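Local coordinates for adenosine monophosphate-protein transferase (Bartonella henselae str. Houston-1, PDB 5NH2), which transfers AMP from ATP to tyrosine or threonine residues of host target proteins during infection, using the Fic domain contained in this chain, at residues Glu113-Leu118 with Leu150-Glu155; Gln120-Lys125 with Ile141-Ser146; Cys61-Gln66 with Gln161-Glu166; Thr99-Ala104 with Arg185-Ser190. All coordinates share one frame; numbering follows the deposited sequence.

Contact 1 of 4, residues Glu113-Leu118 with Leu150-Glu155; sequences EGLQRL and LHPFRE. With MG (magnesium ion), chain C.
G114 and L150 bring helix 109-124 against the end of helix 133-150, where the Fic motif loop begins. The loop carries the signature HPFREGNGR, which starts at H151. Along the first segment, a long salt bridge from E113 OE2 to R117 NH2, at 3.7 Å, runs along the helix. G114 presents bare backbone. L150 lays its two methyls on it: CD2 sits 3.6 Å from G114 CA, and CD1 lies over the peptide that links G114 to L115. L115 carries most of the remaining contact. With CG anti to the carbonyl carbon (chi1 -69°), its branches reach two residues of the other segment. L115 CD2 meets L150 CD1 at 3.9 Å, and the two leucines run antiparallel alongside each other. L115 CD1 meets P152 CB at 4.2 Å, just after the helix end, in the loop. L78 also touches both L115 and P152. No hydrogen bond joins the two segments; the contact is van der Waals packing of methyls on backbone and on apolar side chains. After L150 the chain leaves the helix at H151 with positive phi (56°). R79 binds the backbone around this turn. The loop then runs to E155, which belongs to the ATP site. E155 is bent at chi2 (83°), and its OE2 binds the magnesium ion at 2.4 Å.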
loop_
_atom_site.group_PDB
_atom_site.type_symbol
_atom_site.label_atom_id
_atom_site.label_comp_id
_atom_site.label_asym_id
_atom_site.label_seq_id
_atom_site.Cartn_x
_atom_site.Cartn_y
_atom_site.Cartn_z
ATOM N N GLU A 113 -0.786 -19.120 15.301
ATOM C CA GLU A 113 -0.068 -18.554 16.432
ATOM C C GLU A 113 0.240 -17.078 16.195
ATOM O O GLU A 113 -0.066 -16.223 17.047
ATOM C CB GLU A 113 1.230 -19.325 16.658
ATOM C CG GLU A 113 1.076 -20.804 16.985
ATOM C CD GLU A 113 2.407 -21.555 16.860
ATOM O OE1 GLU A 113 2.421 -22.706 16.372
ATOM O OE2 GLU A 113 3.453 -20.976 17.234
ATOM N N GLY A 114 0.796 -16.763 15.007
ATOM C CA GLY A 114 1.136 -15.386 14.704
ATOM C C GLY A 114 -0.068 -14.466 14.814
ATOM O O GLY A 114 0.018 -13.382 15.413
ATOM N N LEU A 115 -1.232 -14.906 14.291
ATOM C CA LEU A 115 -2.377 -13.988 14.327
ATOM C C LEU A 115 -2.868 -13.799 15.754
ATOM O O LEU A 115 -3.214 -12.675 16.150
ATOM C CB LEU A 115 -3.509 -14.469 13.435
ATOM C CG LEU A 115 -3.168 -14.397 11.958
ATOM C CD1 LEU A 115 -4.180 -15.194 11.123
ATOM C CD2 LEU A 115 -3.078 -12.901 11.543
ATOM N N GLN A 116 -2.829 -14.877 16.560
ATOM C CA GLN A 116 -3.201 -14.739 17.965
ATOM C C GLN A 116 -2.297 -13.719 18.642
ATOM O O GLN A 116 -2.781 -12.821 19.351
ATOM C CB GLN A 116 -3.155 -16.109 18.657
ATOM C CG GLN A 116 -4.096 -17.012 17.950
ATOM C CD GLN A 116 -4.126 -18.412 18.485
ATOM O OE1 GLN A 116 -3.285 -18.822 19.288
ATOM N NE2 GLN A 116 -5.095 -19.170 18.028
ATOM N N ARG A 117 -0.995 -13.753 18.314
ATOM C CA ARG A 117 -0.070 -12.780 18.895
ATOM C C ARG A 117 -0.447 -11.358 18.503
ATOM O O ARG A 117 -0.514 -10.460 19.364
ATOM C CB ARG A 117 1.350 -13.079 18.468
ATOM C CG ARG A 117 2.258 -13.110 19.665
ATOM C CD ARG A 117 3.501 -13.947 19.385
ATOM N NE ARG A 117 3.216 -15.364 19.292
ATOM C CZ ARG A 117 3.355 -16.079 18.180
ATOM N NH1 ARG A 117 3.775 -15.495 17.055
ATOM N NH2 ARG A 117 3.077 -17.381 18.192
ATOM N N LEU A 118 -0.767 -11.149 17.216
ATOM C CA LEU A 118 -1.155 -9.815 16.802
ATOM C C LEU A 118 -2.410 -9.375 17.547
ATOM O O LEU A 118 -2.442 -8.268 18.118
ATOM C CB LEU A 118 -1.329 -9.760 15.297
ATOM C CG LEU A 118 -2.007 -8.468 14.835
ATOM C CD1 LEU A 118 -1.079 -7.667 13.967
ATOM C CD2 LEU A 118 -3.348 -8.724 14.113
ATOM N N LEU A 150 3.504 -13.344 7.925
ATOM C CA LEU A 150 2.419 -14.289 8.117
ATOM C C LEU A 150 1.646 -14.481 6.814
ATOM O O LEU A 150 1.440 -15.622 6.372
ATOM C CB LEU A 150 1.530 -13.825 9.273
ATOM C CG LEU A 150 1.999 -13.745 10.755
ATOM C CD1 LEU A 150 0.857 -13.114 11.618
ATOM C CD2 LEU A 150 2.509 -15.096 11.399
ATOM N N HIS A 151 1.286 -13.370 6.135
ATOM C CA HIS A 151 0.825 -13.378 4.742
ATOM C C HIS A 151 -0.355 -14.339 4.688
ATOM O O HIS A 151 -0.319 -15.359 3.989
ATOM C CB HIS A 151 1.999 -13.798 3.831
ATOM C CG HIS A 151 1.760 -13.614 2.368
ATOM N ND1 HIS A 151 1.972 -12.414 1.719
ATOM C CD2 HIS A 151 1.369 -14.497 1.411
ATOM C CE1 HIS A 151 1.693 -12.559 0.429
ATOM N NE2 HIS A 151 1.303 -13.808 0.220
ATOM N N PRO A 152 -1.338 -14.125 5.558
ATOM C CA PRO A 152 -2.284 -15.199 5.882
ATOM C C PRO A 152 -3.324 -15.498 4.816
ATOM O O PRO A 152 -4.086 -16.456 5.037
ATOM C CB PRO A 152 -2.972 -14.711 7.181
ATOM C CG PRO A 152 -2.976 -13.202 7.067
ATOM C CD PRO A 152 -1.649 -12.857 6.272
ATOM N N PHE A 153 -3.491 -14.671 3.764
ATOM C CA PHE A 153 -4.524 -14.923 2.756
ATOM C C PHE A 153 -3.939 -15.594 1.517
ATOM O O PHE A 153 -2.743 -15.501 1.240
ATOM C CB PHE A 153 -5.282 -13.644 2.335
ATOM C CG PHE A 153 -5.964 -12.956 3.479
ATOM C CD1 PHE A 153 -7.208 -13.380 3.908
ATOM C CD2 PHE A 153 -5.331 -11.912 4.158
ATOM C CE1 PHE A 153 -7.835 -12.775 4.981
ATOM C CE2 PHE A 153 -5.946 -11.301 5.251
ATOM C CZ PHE A 153 -7.200 -11.722 5.671
ATOM N N ARG A 154 -4.799 -16.344 0.817
ATOM C CA ARG A 154 -4.419 -16.947 -0.457
ATOM C C ARG A 154 -3.990 -15.899 -1.484
ATOM O O ARG A 154 -3.041 -16.132 -2.250
ATOM C CB ARG A 154 -5.576 -17.790 -0.995
ATOM C CG ARG A 154 -5.320 -18.302 -2.380
ATOM C CD ARG A 154 -4.054 -19.128 -2.408
ATOM N NE ARG A 154 -3.809 -19.744 -3.709
ATOM C CZ ARG A 154 -3.082 -19.181 -4.669
ATOM N NH1 ARG A 154 -2.541 -17.984 -4.478
ATOM N NH2 ARG A 154 -2.891 -19.812 -5.825
ATOM N N GLU A 155 -4.701 -14.760 -1.546
ATOM C CA GLU A 155 -4.357 -13.626 -2.405
ATOM C C GLU A 155 -4.959 -12.331 -1.816
ATOM O O GLU A 155 -5.933 -12.375 -1.051
ATOM C CB GLU A 155 -4.841 -13.887 -3.836
ATOM C CG GLU A 155 -4.578 -12.759 -4.840
ATOM C CD GLU A 155 -3.177 -12.776 -5.430
ATOM O OE1 GLU A 155 -2.779 -13.833 -5.979
ATOM O OE2 GLU A 155 -2.486 -11.726 -5.348
HETATM MG MG MG C . -2.242 -9.476 -4.467
#

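Contact 2 of 4, residues Gln120-Lys125 with Ile141-Ser146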
loop_
_atom_site.group_PDB
_atom_site.type_symbol
_atom_site.label_atom_id
_atom_site.label_comp_id
_atom_site.label_asym_id
_atom_site.label_seq_id
_atom_site.Cartn_x
_atom_site.Cartn_y
_atom_site.Cartn_z
ATOM N N GLN A 120 -3.281 -10.363 20.566
ATOM C CA GLN A 120 -2.973 -10.008 21.952
ATOM C C GLN A 120 -2.275 -8.650 22.014
ATOM O O GLN A 120 -2.564 -7.835 22.905
ATOM C CB GLN A 120 -2.124 -11.091 22.609
ATOM C CG GLN A 120 -1.538 -10.691 23.948
ATOM C CD GLN A 120 -2.505 -10.897 25.108
ATOM O OE1 GLN A 120 -3.692 -11.165 24.921
ATOM N NE2 GLN A 120 -1.992 -10.770 26.316
ATOM N N THR A 121 -1.402 -8.352 21.032
ATOM C CA THR A 121 -0.568 -7.171 21.206
ATOM C C THR A 121 -1.408 -5.908 21.116
ATOM O O THR A 121 -1.447 -5.106 22.062
ATOM C CB THR A 121 0.547 -7.148 20.176
ATOM O OG1 THR A 121 1.318 -8.333 20.323
ATOM C CG2 THR A 121 1.467 -5.975 20.455
ATOM N N LEU A 122 -2.150 -5.769 20.007
ATOM C CA LEU A 122 -3.065 -4.658 19.827
ATOM C C LEU A 122 -4.011 -4.528 21.004
ATOM O O LEU A 122 -4.412 -3.413 21.350
ATOM C CB LEU A 122 -3.847 -4.837 18.528
ATOM C CG LEU A 122 -2.979 -4.646 17.275
ATOM C CD1 LEU A 122 -3.739 -5.005 15.985
ATOM C CD2 LEU A 122 -2.479 -3.202 17.224
ATOM N N ALA A 123 -4.361 -5.642 21.655
ATOM C CA ALA A 123 -5.368 -5.513 22.694
ATOM C C ALA A 123 -4.756 -4.922 23.953
ATOM O O ALA A 123 -5.356 -4.040 24.580
ATOM C CB ALA A 123 -6.005 -6.870 22.969
ATOM N N GLU A 124 -3.537 -5.368 24.312
ATOM C CA GLU A 124 -2.940 -4.904 25.561
ATOM C C GLU A 124 -2.397 -3.488 25.422
ATOM O O GLU A 124 -2.346 -2.746 26.407
ATOM C CB GLU A 124 -1.842 -5.872 26.027
ATOM C CG GLU A 124 -0.558 -5.890 25.188
ATOM C CD GLU A 124 0.310 -7.131 25.451
ATOM O OE1 GLU A 124 -0.113 -8.013 26.245
ATOM O OE2 GLU A 124 1.414 -7.219 24.855
ATOM N N LYS A 125 -2.026 -3.086 24.213
ATOM C CA LYS A 125 -1.536 -1.746 23.927
ATOM C C LYS A 125 -2.649 -0.791 23.497
ATOM O O LYS A 125 -2.344 0.285 22.974
ATOM C CB LYS A 125 -0.424 -1.813 22.879
ATOM C CG LYS A 125 0.792 -2.595 23.413
ATOM C CD LYS A 125 1.921 -2.728 22.405
ATOM C CE LYS A 125 3.167 -3.380 23.047
ATOM N NZ LYS A 125 3.540 -2.636 24.264
ATOM N N ILE A 141 5.575 -0.788 13.349
ATOM C CA ILE A 141 6.545 -1.464 12.483
ATOM C C ILE A 141 6.668 -2.951 12.853
ATOM O O ILE A 141 6.579 -3.830 11.989
ATOM C CB ILE A 141 7.903 -0.725 12.523
ATOM C CG1 ILE A 141 7.863 0.528 11.634
ATOM C CG2 ILE A 141 8.998 -1.586 11.932
ATOM C CD1 ILE A 141 8.747 1.678 12.048
ATOM N N GLU A 142 6.830 -3.257 14.147
ATOM C CA GLU A 142 6.847 -4.649 14.596
ATOM C C GLU A 142 5.615 -5.422 14.123
ATOM O O GLU A 142 5.752 -6.519 13.553
ATOM C CB GLU A 142 6.985 -4.720 16.129
ATOM C CG GLU A 142 8.286 -4.128 16.647
ATOM C CD GLU A 142 8.416 -4.250 18.164
ATOM O OE1 GLU A 142 9.176 -3.442 18.745
ATOM O OE2 GLU A 142 7.770 -5.151 18.761
ATOM N N LEU A 143 4.395 -4.876 14.343
ATOM C CA LEU A 143 3.201 -5.578 13.807
ATOM C C LEU A 143 3.200 -5.684 12.272
ATOM O O LEU A 143 2.728 -6.678 11.705
ATOM C CB LEU A 143 1.914 -4.909 14.277
ATOM C CG LEU A 143 1.865 -5.025 15.802
ATOM C CD1 LEU A 143 0.869 -4.077 16.291
ATOM C CD2 LEU A 143 1.481 -6.426 16.194
ATOM N N PHE A 144 3.726 -4.681 11.576
ATOM C CA PHE A 144 3.680 -4.714 10.124
ATOM C C PHE A 144 4.660 -5.758 9.572
ATOM O O PHE A 144 4.317 -6.508 8.650
ATOM C CB PHE A 144 3.975 -3.307 9.589
ATOM C CG PHE A 144 3.894 -3.158 8.041
ATOM C CD1 PHE A 144 2.763 -2.652 7.438
ATOM C CD2 PHE A 144 4.985 -3.432 7.247
ATOM C CE1 PHE A 144 2.676 -2.465 6.031
ATOM C CE2 PHE A 144 4.914 -3.267 5.859
ATOM C CZ PHE A 144 3.748 -2.774 5.250
ATOM N N ASN A 145 5.867 -5.845 10.143
ATOM C CA ASN A 145 6.823 -6.867 9.724
ATOM C C ASN A 145 6.257 -8.253 9.985
ATOM O O ASN A 145 6.329 -9.145 9.117
ATOM C CB ASN A 145 8.162 -6.712 10.463
ATOM C CG ASN A 145 8.896 -5.421 10.120
ATOM O OD1 ASN A 145 8.562 -4.749 9.133
ATOM N ND2 ASN A 145 9.898 -5.054 10.953
ATOM N N SER A 146 5.655 -8.443 11.162
ATOM C CA SER A 146 5.081 -9.755 11.471
ATOM C C SER A 146 3.950 -10.134 10.496
ATOM O O SER A 146 3.917 -11.257 9.962
ATOM C CB SER A 146 4.578 -9.787 12.912
ATOM O OG SER A 146 3.682 -10.866 13.051
#
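L122 and L143 form the tight part of this helix-to-helix contact. L143 CD1 lies 3.6 Å from L122 CD2 and 4.0 Å from L122 CG, so one methyl is set against CG and one branch, CD2, of L122. The two side chains meet at a slant. The second methyl, L143 CD2, only reaches the base of a threonine, at 4.2 Å from T121 CB. L143 thus spans two successive residues of helix 109-124. T121 turns its hydroxyl elsewhere: OG1 lies beside the backbone N (chi1 -58°) and is hydrogen-bonded to R117 O, one turn back. Its polar group is therefore satisfied within its own helix.

The solvent side of helix 109-124 is loose. There Q120 NE2 makes a weak hydrogen bond to E124 OE1, at 3.3 Å with a bent angle of 121°. K125, at the end of the helix, reaches toward helix 133-150 in a long, weak ion pair with E139.

The tight side continues into the core of the Fic fold. L122 also packs on F55, L128 and F164. L143 touches F165, and the F144 ring meets F165 and F206 edge to face. Helices 109-124 and 133-150 thus both pack on helix 157-171, and helix 133-150 also meets helix 200-208.

Contact 3 of 4, residues Cys61-Gln66 with Gln161-Glu166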
loop_
_atom_site.group_PDB
_atom_site.type_symbol
_atom_site.label_atom_id
_atom_site.label_comp_id
_atom_site.label_asym_id
_atom_site.label_seq_id
_atom_site.Cartn_x
_atom_site.Cartn_y
_atom_site.Cartn_z
ATOM N N CYS A 61 -9.856 -9.680 8.577
ATOM C CA CYS A 61 -10.632 -10.542 7.686
ATOM C C CYS A 61 -11.861 -9.826 7.124
ATOM O O CYS A 61 -12.261 -10.101 5.982
ATOM C CB CYS A 61 -11.043 -11.829 8.403
ATOM S SG CYS A 61 -9.635 -12.955 8.699
ATOM N N HIS A 62 -12.468 -8.920 7.900
ATOM C CA HIS A 62 -13.561 -8.080 7.400
ATOM C C HIS A 62 -13.095 -7.188 6.234
ATOM O O HIS A 62 -13.752 -7.112 5.190
ATOM C CB HIS A 62 -14.121 -7.229 8.561
ATOM C CG HIS A 62 -15.080 -6.149 8.136
ATOM N ND1 HIS A 62 -16.419 -6.387 7.892
ATOM C CD2 HIS A 62 -14.897 -4.818 7.937
ATOM C CE1 HIS A 62 -17.015 -5.258 7.537
ATOM N NE2 HIS A 62 -16.111 -4.293 7.548
ATOM N N ILE A 63 -11.939 -6.544 6.372
ATOM C CA ILE A 63 -11.367 -5.788 5.249
ATOM C C ILE A 63 -11.190 -6.668 3.989
ATOM O O ILE A 63 -11.615 -6.291 2.882
ATOM C CB ILE A 63 -10.037 -5.154 5.675
ATOM C CG1 ILE A 63 -10.286 -4.023 6.650
ATOM C CG2 ILE A 63 -9.305 -4.657 4.482
ATOM C CD1 ILE A 63 -8.983 -3.513 7.175
ATOM N N HIS A 64 -10.529 -7.835 4.140
ATOM C CA HIS A 64 -10.322 -8.722 2.985
ATOM C C HIS A 64 -11.669 -9.140 2.389
ATOM O O HIS A 64 -11.856 -9.153 1.158
ATOM C CB HIS A 64 -9.481 -9.941 3.411
ATOM C CG HIS A 64 -9.069 -10.843 2.281
ATOM N ND1 HIS A 64 -9.884 -11.842 1.788
ATOM C CD2 HIS A 64 -7.914 -10.912 1.562
ATOM C CE1 HIS A 64 -9.267 -12.459 0.793
ATOM N NE2 HIS A 64 -8.062 -11.926 0.647
ATOM N N GLN A 65 -12.649 -9.392 3.262
ATOM C CA GLN A 65 -13.972 -9.785 2.818
ATOM C C GLN A 65 -14.657 -8.663 2.041
ATOM O O GLN A 65 -15.365 -8.927 1.066
ATOM C CB GLN A 65 -14.818 -10.187 4.005
ATOM C CG GLN A 65 -16.105 -10.902 3.593
ATOM C CD GLN A 65 -17.296 -10.462 4.416
ATOM O OE1 GLN A 65 -17.676 -9.282 4.405
ATOM N NE2 GLN A 65 -17.896 -11.401 5.139
ATOM N N GLN A 66 -14.473 -7.410 2.449
ATOM C CA GLN A 66 -15.150 -6.351 1.704
ATOM C C GLN A 66 -14.441 -6.120 0.372
ATOM O O GLN A 66 -15.101 -5.909 -0.652
ATOM C CB GLN A 66 -15.253 -5.057 2.536
ATOM C CG GLN A 66 -16.202 -5.234 3.758
ATOM C CD GLN A 66 -17.650 -5.492 3.368
ATOM O OE1 GLN A 66 -18.213 -6.542 3.669
ATOM N NE2 GLN A 66 -18.256 -4.531 2.688
ATOM N N GLN A 161 -3.474 -5.635 4.230
ATOM C CA GLN A 161 -2.560 -5.151 5.267
ATOM C C GLN A 161 -2.393 -3.628 5.212
ATOM O O GLN A 161 -2.419 -2.942 6.256
ATOM C CB GLN A 161 -1.205 -5.846 5.106
ATOM C CG GLN A 161 -0.099 -5.221 5.895
ATOM C CD GLN A 161 1.263 -5.795 5.528
ATOM O OE1 GLN A 161 1.513 -6.167 4.367
ATOM N NE2 GLN A 161 2.155 -5.853 6.505
ATOM N N ARG A 162 -2.196 -3.073 4.004
ATOM C CA ARG A 162 -2.005 -1.621 3.912
ATOM C C ARG A 162 -3.232 -0.888 4.449
ATOM O O ARG A 162 -3.112 -0.011 5.326
ATOM C CB ARG A 162 -1.692 -1.193 2.466
ATOM C CG ARG A 162 -0.231 -1.485 2.070
ATOM C CD ARG A 162 0.139 -0.991 0.644
ATOM N NE ARG A 162 -0.478 -1.690 -0.521
ATOM C CZ ARG A 162 0.025 -2.797 -1.046
ATOM N NH1 ARG A 162 1.071 -3.316 -0.453
ATOM N NH2 ARG A 162 -0.495 -3.375 -2.107
ATOM N N LEU A 163 -4.436 -1.299 3.996
ATOM C CA LEU A 163 -5.642 -0.652 4.505
ATOM C C LEU A 163 -5.766 -0.811 6.029
ATOM O O LEU A 163 -6.215 0.113 6.726
ATOM C CB LEU A 163 -6.879 -1.203 3.799
ATOM C CG LEU A 163 -7.839 -0.125 3.272
ATOM C CD1 LEU A 163 -8.987 -0.770 2.512
ATOM C CD2 LEU A 163 -8.360 0.825 4.378
ATOM N N PHE A 164 -5.381 -1.973 6.556
ATOM C CA PHE A 164 -5.439 -2.179 8.006
ATOM C C PHE A 164 -4.543 -1.175 8.715
ATOM O O PHE A 164 -4.946 -0.563 9.718
ATOM C CB PHE A 164 -5.053 -3.632 8.340
ATOM C CG PHE A 164 -5.092 -4.014 9.835
ATOM C CD1 PHE A 164 -4.001 -3.768 10.669
ATOM C CD2 PHE A 164 -6.176 -4.711 10.369
ATOM C CE1 PHE A 164 -4.016 -4.160 12.033
ATOM C CE2 PHE A 164 -6.175 -5.116 11.718
ATOM C CZ PHE A 164 -5.098 -4.847 12.544
ATOM N N PHE A 165 -3.353 -0.929 8.173
ATOM C CA PHE A 165 -2.449 -0.052 8.914
ATOM C C PHE A 165 -2.762 1.423 8.699
ATOM O O PHE A 165 -2.498 2.226 9.603
ATOM C CB PHE A 165 -0.987 -0.430 8.606
ATOM C CG PHE A 165 -0.499 -1.570 9.472
ATOM C CD1 PHE A 165 -0.709 -2.884 9.097
ATOM C CD2 PHE A 165 0.111 -1.311 10.696
ATOM C CE1 PHE A 165 -0.300 -3.966 9.923
ATOM C CE2 PHE A 165 0.546 -2.356 11.536
ATOM C CZ PHE A 165 0.333 -3.705 11.147
ATOM N N GLU A 166 -3.404 1.779 7.572
ATOM C CA GLU A 166 -3.884 3.152 7.373
ATOM C C GLU A 166 -4.989 3.479 8.365
ATOM O O GLU A 166 -4.984 4.544 9.000
ATOM C CB GLU A 166 -4.398 3.361 5.934
ATOM C CG GLU A 166 -3.351 3.323 4.809
ATOM C CD GLU A 166 -3.968 3.118 3.403
ATOM O OE1 GLU A 166 -5.209 3.156 3.248
ATOM O OE2 GLU A 166 -3.209 2.913 2.434
#
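I63 makes every contact between these two helical segments. Its CD1 reaches the backbone of the other helix, 3.9 Å from F164 CA and 4.0 Å from F164 N. The same methyl is 4.1 Å from F164 CB and lies near the plane of the phenyl ring, at its edge. The other branch, I63 CG2, touches L163 CB at 4.3 Å. I63 CG1 is anti to the carbonyl carbon (chi1 -71°), and from there the chain extends to its tip at F164. The F164 ring packs on Y59 and L60 of helix 57-68. L163 is placed against L67 of the same helix.

Helix 157-171 continues the Fic motif of this fold. It carries R159 of the ATP site and R162, which probably binds ATP. R162 is on another side of the helix from I63. Its NH2 forms a salt bridge with E35 of the antitoxin homologue chain, and its NE is hydrogen-bonded to T31 OG1 of that chain. This is consistent with the inhibition known for Fic antitoxins, whose glutamate engages the second arginine of the motif.

Further out, H64 stacks on F153. Its NE2 is hydrogen-bonded to E155 O and its ND1 to G76 N. Away from I63, Q161 NE2 is hydrogen-bonded to N148 OD1.

Contact 4 of 4, residues Thr99-Ala104 with Arg185-Ser190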
loop_
_atom_site.group_PDB
_atom_site.type_symbol
_atom_site.label_atom_id
_atom_site.label_comp_id
_atom_site.label_asym_id
_atom_site.label_seq_id
_atom_site.Cartn_x
_atom_site.Cartn_y
_atom_site.Cartn_z
ATOM N N THR A 99 8.905 -18.183 -5.270
ATOM C CA THR A 99 9.940 -18.392 -6.284
ATOM C C THR A 99 11.083 -17.430 -5.991
ATOM O O THR A 99 10.882 -16.211 -6.000
ATOM C CB THR A 99 9.390 -18.165 -7.700
ATOM O OG1 THR A 99 8.554 -19.259 -8.081
ATOM C CG2 THR A 99 10.488 -18.064 -8.717
ATOM N N GLY A 100 12.269 -17.977 -5.678
ATOM C CA GLY A 100 13.528 -17.238 -5.594
ATOM C C GLY A 100 13.768 -16.418 -4.337
ATOM O O GLY A 100 14.891 -15.934 -4.144
ATOM N N TRP A 101 12.776 -16.293 -3.454
ATOM C CA TRP A 101 12.652 -15.193 -2.499
ATOM C C TRP A 101 13.306 -15.499 -1.148
ATOM O O TRP A 101 14.207 -16.330 -1.014
ATOM C CB TRP A 101 11.179 -14.813 -2.305
ATOM C CG TRP A 101 10.659 -13.741 -3.253
ATOM C CD1 TRP A 101 9.597 -13.862 -4.113
ATOM C CD2 TRP A 101 11.156 -12.390 -3.429
ATOM N NE1 TRP A 101 9.402 -12.684 -4.805
ATOM C CE2 TRP A 101 10.343 -11.768 -4.410
ATOM C CE3 TRP A 101 12.204 -11.651 -2.860
ATOM C CZ2 TRP A 101 10.550 -10.446 -4.835
ATOM C CZ3 TRP A 101 12.403 -10.336 -3.281
ATOM C CH2 TRP A 101 11.580 -9.753 -4.261
ATOM N N LYS A 102 12.856 -14.770 -0.136
ATOM C CA LYS A 102 13.448 -14.651 1.188
ATOM C C LYS A 102 13.213 -15.913 2.010
ATOM O O LYS A 102 13.143 -17.019 1.466
ATOM C CB LYS A 102 12.869 -13.427 1.918
ATOM C CG LYS A 102 13.123 -12.082 1.227
ATOM C CD LYS A 102 11.857 -11.517 0.596
ATOM C CE LYS A 102 10.947 -10.851 1.603
ATOM N NZ LYS A 102 10.163 -9.805 0.900
ATOM N N ASN A 103 13.242 -15.756 3.328
ATOM C CA ASN A 103 12.889 -16.781 4.310
ATOM C C ASN A 103 11.431 -17.230 4.206
ATOM O O ASN A 103 10.984 -18.159 4.878
ATOM C CB ASN A 103 13.224 -16.225 5.695
ATOM C CG ASN A 103 14.449 -15.327 5.654
ATOM O OD1 ASN A 103 14.680 -14.648 4.652
ATOM N ND2 ASN A 103 15.253 -15.340 6.723
ATOM N N ALA A 104 10.696 -16.584 3.333
ATOM C CA ALA A 104 9.317 -16.916 3.006
ATOM C C ALA A 104 8.357 -16.776 4.188
ATOM O O ALA A 104 8.642 -16.090 5.179
ATOM C CB ALA A 104 9.341 -18.313 2.412
ATOM N N ARG A 185 10.837 0.870 -3.401
ATOM C CA ARG A 185 11.207 1.187 -2.016
ATOM C C ARG A 185 10.567 0.194 -1.042
ATOM O O ARG A 185 11.242 -0.298 -0.128
ATOM C CB ARG A 185 10.817 2.630 -1.662
ATOM C CG ARG A 185 11.105 3.008 -0.176
ATOM C CD ARG A 185 10.622 4.419 0.220
ATOM N NE ARG A 185 11.307 4.887 1.430
ATOM C CZ ARG A 185 11.144 6.082 2.020
ATOM N NH1 ARG A 185 10.281 6.991 1.549
ATOM N NH2 ARG A 185 11.845 6.368 3.115
ATOM N N MET A 186 9.290 -0.178 -1.291
ATOM C CA MET A 186 8.603 -1.190 -0.480
ATOM C C MET A 186 9.407 -2.488 -0.428
ATOM O O MET A 186 9.595 -3.072 0.654
ATOM C CB MET A 186 7.182 -1.458 -1.035
ATOM C CG MET A 186 6.260 -2.300 -0.084
ATOM S SD MET A 186 5.951 -1.424 1.524
ATOM C CE MET A 186 6.968 -2.374 2.641
ATOM N N MET A 187 9.912 -2.939 -1.591
ATOM C CA MET A 187 10.636 -4.201 -1.605
ATOM C C MET A 187 12.003 -4.074 -0.908
ATOM O O MET A 187 12.407 -4.975 -0.151
ATOM C CB MET A 187 10.787 -4.722 -3.044
ATOM C CG MET A 187 12.040 -5.679 -3.192
ATOM S SD MET A 187 12.697 -5.832 -4.855
ATOM C CE MET A 187 13.596 -4.333 -5.237
ATOM N N VAL A 188 12.719 -2.957 -1.125
ATOM C CA VAL A 188 13.987 -2.740 -0.414
ATOM C C VAL A 188 13.768 -2.823 1.109
ATOM O O VAL A 188 14.523 -3.496 1.829
ATOM C CB VAL A 188 14.606 -1.374 -0.817
ATOM C CG1 VAL A 188 15.765 -1.015 0.086
ATOM C CG2 VAL A 188 15.085 -1.316 -2.288
ATOM N N ALA A 189 12.748 -2.112 1.621
ATOM C CA ALA A 189 12.479 -2.076 3.071
ATOM C C ALA A 189 12.157 -3.472 3.605
ATOM O O ALA A 189 12.741 -3.915 4.603
ATOM C CB ALA A 189 11.331 -1.084 3.405
ATOM N N SER A 190 11.243 -4.190 2.929
ATOM C CA SER A 190 10.828 -5.504 3.417
ATOM C C SER A 190 11.986 -6.488 3.415
ATOM O O SER A 190 12.156 -7.247 4.375
ATOM C CB SER A 190 9.693 -6.091 2.555
ATOM O OG SER A 190 8.664 -5.144 2.358
#
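K102 and S190 have the nearest alpha carbons of this contact, yet these are 9.8 Å apart. Residues 99-104 form an irregular loop, with positive phi at G100 and A104. Residues 185-190 are helical. Side chains bridge the gap. W101 CH2 meets M187 SD at 4.1 Å, a Met-aromatic contact. The sulfur lies 88° off the ring normal, so it approaches the edge and not a face. The methionine lies roughly perpendicular to the tryptophan side chain. K102, bent at chi2 and chi3, brings NZ to 4.1 Å from S190 CB, but it is poorly ordered. S190 OG donates to M186 O at 2.8 Å from above the carbonyl plane, while S190 N reaches that oxygen from the opposite face. W101 also makes a cation-pi contact with R98, which probably binds ATP. W101 and K102 pack further on V191, and K102 on A194, of the same helix. Between these two segments no hydrogen bond forms: they meet through a sulfur at a ring edge and a mobile lysine amine beside a serine CB, which implies a weak link.

All four contacts lie in the Fido domain. Along the chain, contact 2 falls within the span of contact 1, and contact 1 within those of contacts 3 and 4. Contacts 3 and 4 alternate their segments. Contacts 1 and 2 share helix 109-124, with centres 12 Å apart. Contact 3 is 13 Å from contact 1 and 15 Å from contact 2, and it touches both. Contact 4 lies farther off, 17 Å from contact 1 and 21 Å from contacts 2 and 3. It touches contact 2 through M186 on F144. Contact 1 sets the Fic motif loop against helix 109-124, and contact 3 sets helix 157-171 against helix 57-68. The ATP site is thus built on the helical core.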